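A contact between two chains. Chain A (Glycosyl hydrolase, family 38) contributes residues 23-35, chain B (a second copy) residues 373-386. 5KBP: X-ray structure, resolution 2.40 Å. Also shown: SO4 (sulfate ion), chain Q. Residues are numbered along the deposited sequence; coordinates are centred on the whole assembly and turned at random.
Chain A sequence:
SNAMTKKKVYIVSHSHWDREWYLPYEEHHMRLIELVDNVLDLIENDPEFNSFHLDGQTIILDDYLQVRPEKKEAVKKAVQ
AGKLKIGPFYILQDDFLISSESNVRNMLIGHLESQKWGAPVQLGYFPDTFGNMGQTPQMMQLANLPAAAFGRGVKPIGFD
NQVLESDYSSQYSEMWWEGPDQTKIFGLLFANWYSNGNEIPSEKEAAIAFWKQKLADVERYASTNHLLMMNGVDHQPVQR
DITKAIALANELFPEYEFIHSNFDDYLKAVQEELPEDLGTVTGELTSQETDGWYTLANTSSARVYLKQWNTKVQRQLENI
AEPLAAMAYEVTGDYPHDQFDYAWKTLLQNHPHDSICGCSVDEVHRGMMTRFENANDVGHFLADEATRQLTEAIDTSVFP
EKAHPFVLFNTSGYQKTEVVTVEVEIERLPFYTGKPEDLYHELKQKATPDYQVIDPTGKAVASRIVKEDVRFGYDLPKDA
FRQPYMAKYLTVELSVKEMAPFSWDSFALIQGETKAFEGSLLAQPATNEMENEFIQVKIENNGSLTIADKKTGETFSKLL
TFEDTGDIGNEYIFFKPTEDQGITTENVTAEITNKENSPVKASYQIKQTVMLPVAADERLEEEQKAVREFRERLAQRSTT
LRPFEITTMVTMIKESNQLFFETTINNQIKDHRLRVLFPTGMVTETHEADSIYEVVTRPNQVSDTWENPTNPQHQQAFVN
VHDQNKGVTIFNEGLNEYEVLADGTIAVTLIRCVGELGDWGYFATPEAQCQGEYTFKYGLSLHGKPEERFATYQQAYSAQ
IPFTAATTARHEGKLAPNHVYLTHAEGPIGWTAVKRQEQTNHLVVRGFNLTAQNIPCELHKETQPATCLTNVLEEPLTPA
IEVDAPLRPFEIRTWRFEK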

ATOM      1  N   LEU A  23     -11.912  -7.795   7.832  1.00 34.52           N
ATOM      2  CA  LEU A  23     -10.549  -8.157   8.173  1.00 43.75           C
ATOM      3  C   LEU A  23      -9.572  -7.431   7.259  1.00 43.37           C
ATOM      4  O   LEU A  23      -9.949  -6.961   6.179  1.00 33.46           O
ATOM      5  CB  LEU A  23     -10.341  -9.672   8.044  1.00 41.92           C
ATOM      6  CG  LEU A  23     -10.998 -10.575   9.088  1.00 47.29           C
ATOM      7  CD1 LEU A  23     -10.789 -12.039   8.729  1.00 48.54           C
ATOM      8  CD2 LEU A  23     -10.434 -10.270  10.465  1.00 36.15           C
ATOM      9  N   PRO A  24      -8.308  -7.297   7.665  1.00 37.94           N
ATOM     10  CA  PRO A  24      -7.289  -6.837   6.716  1.00 41.84           C
ATOM     11  C   PRO A  24      -7.235  -7.766   5.514  1.00 41.64           C
ATOM     12  O   PRO A  24      -7.616  -8.938   5.593  1.00 48.55           O
ATOM     13  CB  PRO A  24      -5.993  -6.887   7.532  1.00 38.61           C
ATOM     14  CG  PRO A  24      -6.440  -6.746   8.950  1.00 39.61           C
ATOM     15  CD  PRO A  24      -7.762  -7.460   9.024  1.00 40.15           C
ATOM     16  N   TYR A  25      -6.762  -7.225   4.387  1.00 34.82           N
ATOM     17  CA  TYR A  25      -6.847  -7.941   3.115  1.00 36.93           C
ATOM     18  C   TYR A  25      -6.223  -9.328   3.198  1.00 35.32           C
ATOM     19  O   TYR A  25      -6.820 -10.318   2.762  1.00 47.15           O
ATOM     20  CB  TYR A  25      -6.177  -7.135   2.003  1.00 38.63           C
ATOM     21  CG  TYR A  25      -5.883  -7.983   0.786  1.00 43.72           C
ATOM     22  CD1 TYR A  25      -6.909  -8.419  -0.040  1.00 46.58           C
ATOM     23  CD2 TYR A  25      -4.583  -8.367   0.475  1.00 36.89           C
ATOM     24  CE1 TYR A  25      -6.653  -9.205  -1.147  1.00 44.11           C
ATOM     25  CE2 TYR A  25      -4.317  -9.155  -0.633  1.00 30.23           C
ATOM     26  CZ  TYR A  25      -5.357  -9.571  -1.441  1.00 43.18           C
ATOM     27  OH  TYR A  25      -5.103 -10.353  -2.545  1.00 51.53           O
ATOM     28  N   GLU A  26      -5.016  -9.419   3.760  1.00 38.85           N
ATOM     29  CA  GLU A  26      -4.306 -10.693   3.757  1.00 41.00           C
ATOM     30  C   GLU A  26      -4.975 -11.724   4.657  1.00 42.29           C
ATOM     31  O   GLU A  26      -4.819 -12.928   4.432  1.00 45.59           O
ATOM     32  CB  GLU A  26      -2.850 -10.486   4.170  1.00 37.69           C
ATOM     33  CG  GLU A  26      -2.012  -9.733   3.144  1.00 48.16           C
ATOM     34  CD  GLU A  26      -1.810 -10.503   1.845  1.00 56.11           C
ATOM     35  OE1 GLU A  26      -1.360  -9.884   0.857  1.00 49.98           O
ATOM     36  OE2 GLU A  26      -2.092 -11.720   1.807  1.00 56.22           O
ATOM     37  N   GLU A  27      -5.717 -11.278   5.675  1.00 32.70           N
ATOM     38  CA  GLU A  27      -6.479 -12.222   6.488  1.00 37.86           C
ATOM     39  C   GLU A  27      -7.554 -12.911   5.655  1.00 45.30           C
ATOM     40  O   GLU A  27      -7.735 -14.131   5.749  1.00 52.60           O
ATOM     41  CB  GLU A  27      -7.094 -11.507   7.691  1.00 37.19           C
ATOM     42  CG  GLU A  27      -6.076 -10.974   8.695  1.00 52.41           C
ATOM     43  CD  GLU A  27      -5.517 -12.057   9.599  1.00 62.18           C
ATOM     44  OE1 GLU A  27      -6.120 -13.148   9.660  1.00 61.50           O
ATOM     45  OE2 GLU A  27      -4.478 -11.818  10.250  1.00 61.68           O
ATOM     46  N   HIS A  28      -8.272 -12.146   4.827  1.00 41.44           N
ATOM     47  CA  HIS A  28      -9.192 -12.755   3.874  1.00 33.18           C
ATOM     48  C   HIS A  28      -8.437 -13.549   2.815  1.00 37.30           C
ATOM     49  O   HIS A  28      -8.890 -14.618   2.392  1.00 45.05           O
ATOM     50  CB  HIS A  28     -10.056 -11.685   3.205  1.00 30.48           C
ATOM     51  CG  HIS A  28     -11.011 -11.002   4.132  1.00 40.31           C
ATOM     52  ND1 HIS A  28     -12.065 -11.657   4.731  1.00 51.83           N
ATOM     53  CD2 HIS A  28     -11.082  -9.716   4.549  1.00 49.19           C
ATOM     54  CE1 HIS A  28     -12.739 -10.806   5.483  1.00 53.66           C
ATOM     55  NE2 HIS A  28     -12.164  -9.620   5.388  1.00 50.83           N
ATOM     56  N   HIS A  29      -7.283 -13.038   2.378  1.00 33.51           N
ATOM     57  CA  HIS A  29      -6.545 -13.676   1.294  1.00 32.70           C
ATOM     58  C   HIS A  29      -6.049 -15.059   1.693  1.00 34.21           C
ATOM     59  O   HIS A  29      -6.127 -16.006   0.902  1.00 36.67           O
ATOM     60  CB  HIS A  29      -5.374 -12.791   0.871  1.00 35.87           C
ATOM     61  CG  HIS A  29      -4.663 -13.274  -0.354  1.00 43.07           C
ATOM     62  ND1 HIS A  29      -3.382 -12.877  -0.673  1.00 46.59           N
ATOM     63  CD2 HIS A  29      -5.053 -14.115  -1.341  1.00 42.93           C
ATOM     64  CE1 HIS A  29      -3.014 -13.455  -1.802  1.00 43.78           C
ATOM     65  NE2 HIS A  29      -4.009 -14.212  -2.228  1.00 42.10           N
ATOM     66  N   MET A  30      -5.531 -15.197   2.916  1.00 35.85           N
ATOM     67  CA  MET A  30      -5.056 -16.501   3.366  1.00 41.78           C
ATOM     68  C   MET A  30      -6.201 -17.490   3.533  1.00 38.46           C
ATOM     69  O   MET A  30      -5.991 -18.704   3.419  1.00 40.89           O
ATOM     70  CB  MET A  30      -4.278 -16.357   4.674  1.00 35.57           C
ATOM     71  CG  MET A  30      -2.977 -15.578   4.549  1.00 41.23           C
ATOM     72  SD  MET A  30      -1.821 -16.288   3.361  1.00 43.58           S
ATOM     73  CE  MET A  30      -2.051 -15.200   1.954  1.00 32.27           C
ATOM     74  N   ARG A  31      -7.410 -16.996   3.801  1.00 38.68           N
ATOM     75  CA  ARG A  31      -8.575 -17.870   3.840  1.00 43.83           C
ATOM     76  C   ARG A  31      -9.072 -18.213   2.442  1.00 44.22           C
ATOM     77  O   ARG A  31      -9.717 -19.250   2.258  1.00 47.47           O
ATOM     78  CB  ARG A  31      -9.688 -17.222   4.662  1.00 34.62           C
ATOM     79  CG  ARG A  31      -9.429 -17.267   6.159  1.00 38.68           C
ATOM     80  CD  ARG A  31     -10.416 -16.426   6.947  1.00 33.41           C
ATOM     81  NE  ARG A  31     -10.203 -16.572   8.384  1.00 41.28           N
ATOM     82  CZ  ARG A  31      -9.339 -15.852   9.091  1.00 43.13           C
ATOM     83  NH1 ARG A  31      -8.597 -14.926   8.497  1.00 35.57           N
ATOM     84  NH2 ARG A  31      -9.213 -16.056  10.397  1.00 37.54           N
ATOM     85  N   LEU A  32      -8.779 -17.366   1.452  1.00 42.03           N
ATOM     86  CA  LEU A  32      -9.085 -17.712   0.069  1.00 38.90           C
ATOM     87  C   LEU A  32      -8.237 -18.888  -0.398  1.00 37.74           C
ATOM     88  O   LEU A  32      -8.701 -19.721  -1.185  1.00 37.59           O
ATOM     89  CB  LEU A  32      -8.869 -16.500  -0.838  1.00 49.00           C
ATOM     90  CG  LEU A  32      -9.240 -16.684  -2.309  1.00 53.07           C
ATOM     91  CD1 LEU A  32     -10.734 -16.918  -2.456  1.00 56.17           C
ATOM     92  CD2 LEU A  32      -8.795 -15.492  -3.148  1.00 52.43           C
ATOM     93  N   ILE A  33      -6.993 -18.972   0.079  1.00 39.39           N
ATOM     94  CA  ILE A  33      -6.129 -20.090  -0.286  1.00 41.64           C
ATOM     95  C   ILE A  33      -6.704 -21.396   0.244  1.00 45.69           C
ATOM     96  O   ILE A  33      -6.700 -22.420  -0.448  1.00 52.91           O
ATOM     97  CB  ILE A  33      -4.698 -19.852   0.233  1.00 39.35           C
ATOM     98  CG1 ILE A  33      -4.204 -18.466  -0.187  1.00 41.82           C
ATOM     99  CG2 ILE A  33      -3.759 -20.934  -0.278  1.00 36.15           C
ATOM    100  CD1 ILE A  33      -4.167 -18.259  -1.681  1.00 38.00           C
ATOM    101  N   GLU A  34      -7.208 -21.378   1.481  1.00 43.16           N
ATOM    102  CA  GLU A  34      -7.820 -22.573   2.051  1.00 50.04           C
ATOM    103  C   GLU A  34      -9.051 -22.996   1.256  1.00 44.11           C
ATOM    104  O   GLU A  34      -9.267 -24.191   1.022  1.00 42.24           O
ATOM    105  CB  GLU A  34      -8.191 -22.328   3.513  1.00 54.26           C
ATOM    106  CG  GLU A  34      -6.998 -22.171   4.443  1.00 70.34           C
ATOM    107  CD  GLU A  34      -7.407 -21.884   5.874  1.00 82.33           C
ATOM    108  OE1 GLU A  34      -8.591 -21.557   6.104  1.00 83.23           O
ATOM    109  OE2 GLU A  34      -6.544 -21.983   6.771  1.00 82.66           O
ATOM    110  N   LEU A  35      -9.864 -22.027   0.829  1.00 34.76           N
ATOM    111  CA  LEU A  35     -11.079 -22.348   0.088  1.00 33.29           C
ATOM    112  C   LEU A  35     -10.753 -23.017  -1.243  1.00 42.79           C
ATOM    113  O   LEU A  35     -11.293 -24.084  -1.562  1.00 46.48           O
ATOM    114  CB  LEU A  35     -11.905 -21.082  -0.138  1.00 38.29           C
ATOM    115  CG  LEU A  35     -13.107 -21.231  -1.073  1.00 38.37           C
ATOM    116  CD1 LEU A  35     -14.148 -22.159  -0.474  1.00 44.79           C
ATOM    117  CD2 LEU A  35     -13.714 -19.877  -1.391  1.00 32.39           C
TER
ATOM    118  N   GLU B 373       2.317  -4.062   6.612  1.00 41.15           N
ATOM    119  CA  GLU B 373       1.041  -4.516   7.157  1.00 46.72           C
ATOM    120  C   GLU B 373       0.658  -5.881   6.599  1.00 40.38           C
ATOM    121  O   GLU B 373       0.223  -6.767   7.343  1.00 36.32           O
ATOM    122  CB  GLU B 373      -0.052  -3.491   6.854  1.00 54.23           C
ATOM    123  CG  GLU B 373       0.103  -2.163   7.577  1.00 60.63           C
ATOM    124  CD  GLU B 373      -0.640  -2.125   8.896  1.00 66.88           C
ATOM    125  OE1 GLU B 373      -0.974  -1.012   9.352  1.00 69.58           O
ATOM    126  OE2 GLU B 373      -0.892  -3.204   9.473  1.00 68.72           O
ATOM    127  N   ASN B 374       0.815  -6.069   5.286  1.00 35.39           N
ATOM    128  CA  ASN B 374       0.411  -7.323   4.655  1.00 42.19           C
ATOM    129  C   ASN B 374       1.257  -8.489   5.150  1.00 38.46           C
ATOM    130  O   ASN B 374       0.729  -9.558   5.478  1.00 37.60           O
ATOM    131  CB  ASN B 374       0.502  -7.200   3.134  1.00 40.36           C
ATOM    132  CG  ASN B 374      -0.515  -6.231   2.566  1.00 47.30           C
ATOM    133  OD1 ASN B 374      -1.442  -5.813   3.259  1.00 45.39           O
ATOM    134  ND2 ASN B 374      -0.353  -5.877   1.296  1.00 53.08           N
ATOM    135  N   ALA B 375       2.578  -8.305   5.197  1.00 30.47           N
ATOM    136  CA  ALA B 375       3.455  -9.362   5.691  1.00 34.47           C
ATOM    137  C   ALA B 375       3.189  -9.656   7.162  1.00 42.33           C
ATOM    138  O   ALA B 375       3.242 -10.815   7.589  1.00 49.58           O
ATOM    139  CB  ALA B 375       4.919  -8.973   5.480  1.00 28.59           C
ATOM    140  N   ASN B 376       2.902  -8.618   7.951  1.00 30.83           N
ATOM    141  CA  ASN B 376       2.575  -8.827   9.358  1.00 28.09           C
ATOM    142  C   ASN B 376       1.279  -9.613   9.509  1.00 40.01           C
ATOM    143  O   ASN B 376       1.180 -10.506  10.357  1.00 37.35           O
ATOM    144  CB  ASN B 376       2.474  -7.481  10.077  1.00 31.04           C
ATOM    145  CG  ASN B 376       2.495  -7.619  11.589  1.00 31.15           C
ATOM    146  OD1 ASN B 376       3.286  -8.382  12.145  1.00 37.35           O
ATOM    147  ND2 ASN B 376       1.618  -6.883  12.263  1.00 33.02           N
ATOM    148  N   ASP B 377       0.275  -9.302   8.683  1.00 30.91           N
ATOM    149  CA  ASP B 377      -1.018  -9.970   8.798  1.00 34.17           C
ATOM    150  C   ASP B 377      -0.924 -11.439   8.405  1.00 35.74           C
ATOM    151  O   ASP B 377      -1.557 -12.296   9.036  1.00 44.75           O
ATOM    152  CB  ASP B 377      -2.061  -9.247   7.947  1.00 39.84           C
ATOM    153  CG  ASP B 377      -2.390  -7.867   8.479  1.00 53.49           C
ATOM    154  OD1 ASP B 377      -2.238  -7.652   9.701  1.00 60.17           O
ATOM    155  OD2 ASP B 377      -2.794  -6.997   7.680  1.00 60.42           O
ATOM    156  N   VAL B 378      -0.151 -11.753   7.362  1.00 32.54           N
ATOM    157  CA  VAL B 378       0.089 -13.153   7.020  1.00 37.56           C
ATOM    158  C   VAL B 378       0.839 -13.850   8.148  1.00 39.24           C
ATOM    159  O   VAL B 378       0.576 -15.018   8.462  1.00 39.11           O
ATOM    160  CB  VAL B 378       0.847 -13.259   5.683  1.00 32.57           C
ATOM    161  CG1 VAL B 378       1.195 -14.710   5.382  1.00 42.34           C
ATOM    162  CG2 VAL B 378       0.020 -12.665   4.555  1.00 32.14           C
ATOM    163  N   GLY B 379       1.775 -13.142   8.784  1.00 40.66           N
ATOM    164  CA  GLY B 379       2.473 -13.715   9.922  1.00 40.41           C
ATOM    165  C   GLY B 379       1.551 -13.999  11.094  1.00 39.86           C
ATOM    166  O   GLY B 379       1.675 -15.031  11.757  1.00 41.92           O
ATOM    167  N   HIS B 380       0.613 -13.087  11.364  1.00 36.53           N
ATOM    168  CA  HIS B 380      -0.344 -13.313  12.442  1.00 37.75           C
ATOM    169  C   HIS B 380      -1.293 -14.457  12.108  1.00 42.16           C
ATOM    170  O   HIS B 380      -1.620 -15.273  12.978  1.00 39.47           O
ATOM    171  CB  HIS B 380      -1.132 -12.035  12.729  1.00 41.33           C
ATOM    172  CG  HIS B 380      -0.467 -11.119  13.708  1.00 54.03           C
ATOM    173  ND1 HIS B 380       0.529 -10.236  13.347  1.00 57.31           N
ATOM    174  CD2 HIS B 380      -0.657 -10.947  15.038  1.00 58.50           C
ATOM    175  CE1 HIS B 380       0.924  -9.562  14.412  1.00 60.35           C
ATOM    176  NE2 HIS B 380       0.220  -9.973  15.451  1.00 56.17           N
ATOM    177  N   PHE B 381      -1.744 -14.533  10.854  1.00 37.35           N
ATOM    178  CA  PHE B 381      -2.651 -15.603  10.452  1.00 33.39           C
ATOM    179  C   PHE B 381      -2.009 -16.969  10.649  1.00 41.32           C
ATOM    180  O   PHE B 381      -2.605 -17.868  11.252  1.00 48.08           O
ATOM    181  CB  PHE B 381      -3.075 -15.412   8.993  1.00 30.10           C
ATOM    182  CG  PHE B 381      -3.790 -16.599   8.406  1.00 41.67           C
ATOM    183  CD1 PHE B 381      -5.162 -16.732   8.536  1.00 39.51           C
ATOM    184  CD2 PHE B 381      -3.089 -17.581   7.720  1.00 38.63           C
ATOM    185  CE1 PHE B 381      -5.822 -17.822   7.997  1.00 41.77           C
ATOM    186  CE2 PHE B 381      -3.742 -18.675   7.182  1.00 39.77           C
ATOM    187  CZ  PHE B 381      -5.112 -18.794   7.318  1.00 43.34           C
ATOM    188  N   LEU B 382      -0.787 -17.143  10.138  1.00 33.53           N
ATOM    189  CA  LEU B 382      -0.115 -18.433  10.249  1.00 39.06           C
ATOM    190  C   LEU B 382       0.183 -18.779  11.701  1.00 38.95           C
ATOM    191  O   LEU B 382       0.088 -19.947  12.098  1.00 38.92           O
ATOM    192  CB  LEU B 382       1.169 -18.426   9.419  1.00 38.48           C
ATOM    193  CG  LEU B 382       0.964 -18.274   7.911  1.00 38.41           C
ATOM    194  CD1 LEU B 382       2.295 -18.114   7.197  1.00 36.08           C
ATOM    195  CD2 LEU B 382       0.194 -19.468   7.363  1.00 30.39           C
ATOM    196  N   ALA B 383       0.547 -17.781  12.507  1.00 33.26           N
ATOM    197  CA  ALA B 383       0.777 -18.030  13.926  1.00 35.98           C
ATOM    198  C   ALA B 383      -0.511 -18.441  14.628  1.00 41.23           C
ATOM    199  O   ALA B 383      -0.494 -19.298  15.519  1.00 44.57           O
ATOM    200  CB  ALA B 383       1.377 -16.790  14.588  1.00 29.25           C
ATOM    201  N   ASP B 384      -1.640 -17.845  14.233  1.00 41.89           N
ATOM    202  CA  ASP B 384      -2.913 -18.185  14.859  1.00 44.26           C
ATOM    203  C   ASP B 384      -3.395 -19.564  14.425  1.00 38.87           C
ATOM    204  O   ASP B 384      -3.986 -20.299  15.225  1.00 47.80           O
ATOM    205  CB  ASP B 384      -3.960 -17.119  14.534  1.00 53.17           C
ATOM    206  CG  ASP B 384      -3.650 -15.784  15.182  1.00 70.60           C
ATOM    207  OD1 ASP B 384      -2.887 -15.768  16.170  1.00 75.19           O
ATOM    208  OD2 ASP B 384      -4.172 -14.754  14.707  1.00 79.32           O
ATOM    209  N   GLU B 385      -3.160 -19.929  13.162  1.00 40.96           N
ATOM    210  CA  GLU B 385      -3.500 -21.274  12.703  1.00 41.75           C
ATOM    211  C   GLU B 385      -2.690 -22.323  13.453  1.00 36.89           C
ATOM    212  O   GLU B 385      -3.238 -23.314  13.949  1.00 36.77           O
ATOM    213  CB  GLU B 385      -3.264 -21.392  11.197  1.00 46.17           C
ATOM    214  CG  GLU B 385      -4.159 -20.510  10.346  1.00 54.52           C
ATOM    215  CD  GLU B 385      -5.588 -21.004  10.296  1.00 57.50           C
ATOM    216  OE1 GLU B 385      -5.797 -22.190   9.962  1.00 57.86           O
ATOM    217  OE2 GLU B 385      -6.500 -20.207  10.598  1.00 55.48           O
ATOM    218  N   ALA B 386      -1.375 -22.116  13.545  1.00 31.86           N
ATOM    219  CA  ALA B 386      -0.521 -23.060  14.257  1.00 40.98           C
ATOM    220  C   ALA B 386      -0.888 -23.137  15.731  1.00 44.19           C
ATOM    221  O   ALA B 386      -0.858 -24.217  16.332  1.00 46.49           O
ATOM    222  CB  ALA B 386       0.945 -22.662  14.094  1.00 31.50           C
TER
HETATM  223  S   SO4 Q 905       0.337  -5.894  15.419  0.91107.58           S
HETATM  224  O1  SO4 Q 905       1.582  -6.546  15.030  0.91111.20           O
HETATM  225  O2  SO4 Q 905       0.390  -4.483  15.053  0.91104.72           O
HETATM  226  O3  SO4 Q 905      -0.782  -6.533  14.733  0.91 99.99           O
HETATM  227  O4  SO4 Q 905       0.157  -6.019  16.862  0.91108.20           O

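Two helices from two copies of the same glycosyl hydrolase pack against each other here, their axes coming within 8.4 Å and their N-to-C directions diverging by 51°. No hydrogen bond or salt bridge crosses between the stretches. What joins them is the fit of side chains, which buries 590 Å² in all, and the account centres on Phe381(B), Glu26(A) and Met30(A).

Phe381(B) has the largest covered area, 106 Å². Its CA-to-CB bond points toward chain A, and with chi1 at t the ring enters a hole lined by Glu27(A), Met30(A), Arg31(A) and Glu34(A). A flat, wide aromatic ring suits such a hole because its face and its edge can meet different kinds of neighbour. Over one face lies Met30(A), whose CB sits 3.5 Å from the centroid of the Phe381(B) ring and 13° off the ring normal, a CH-pi contact in which aliphatic hydrogens meet the pi cloud. At the edge, where the ring hydrogens carry a slight positive charge, come carboxylate oxygens: OE1 of Glu27(A) lies 3.9 Å from CD1 of Phe381(B), and OE2 of Glu34(A) lies 3.5 Å from its CZ.

Arg31(A) also reaches this edge, with its NH1 3.9 Å from CD1 of Phe381(B), which lies over one face of the guanidinium. The same NH1 donates to the backbone O of Glu27(A) at 3.0 Å and forms a salt bridge with OE1 of Glu27(A) at 3.3 Å. These bonds within chain A help to position two charged walls of the pocket.

Met30(A) contributes 70 Å². Its CA-to-CB bond points toward the partner, though the end of the side chain leads away; the residue touches two neighbours, since besides the ring contact its SD lies 4.0 Å from CG1 of Val378(B). An unbranched, flexible thioether suits this buried position between an aromatic ring and a branched valine.

One turn earlier, Glu26(A) covers 71 Å². Its CG is 3.6 Å from CB of Asn374(B), and its CB is 4.1 Å from CB of Asp377(B); near here the backbones come closest, the CA atoms of Glu26(A) and Asn374(B) being 5.9 Å apart. Burying a carboxylate is costly unless it is satisfied. ND1 of His29(A) donates to OE2 of Glu26(A) at 3.0 Å, and OE1 is bonded elsewhere in the structure. With both oxygens satisfied, the carboxylate can be buried against an apolar neighbour: OE2 of Glu26(A) lies 3.6 Å from CG2 of Val378(B).

At the N-cap position, Pro24(A) loses nothing by lacking a backbone N-H, since first-turn N-H groups have no acceptor within the helix; its ring offers carbon to the partner, with CB 3.2 Å from OD2 of Asp377(B). At the other end, OE2 of Glu34(A) and OE1 of Glu385(B) approach to 3.3 Å; these like charges do not bond to each other, but both oxygens have hydrogen-bond partners outside this contact.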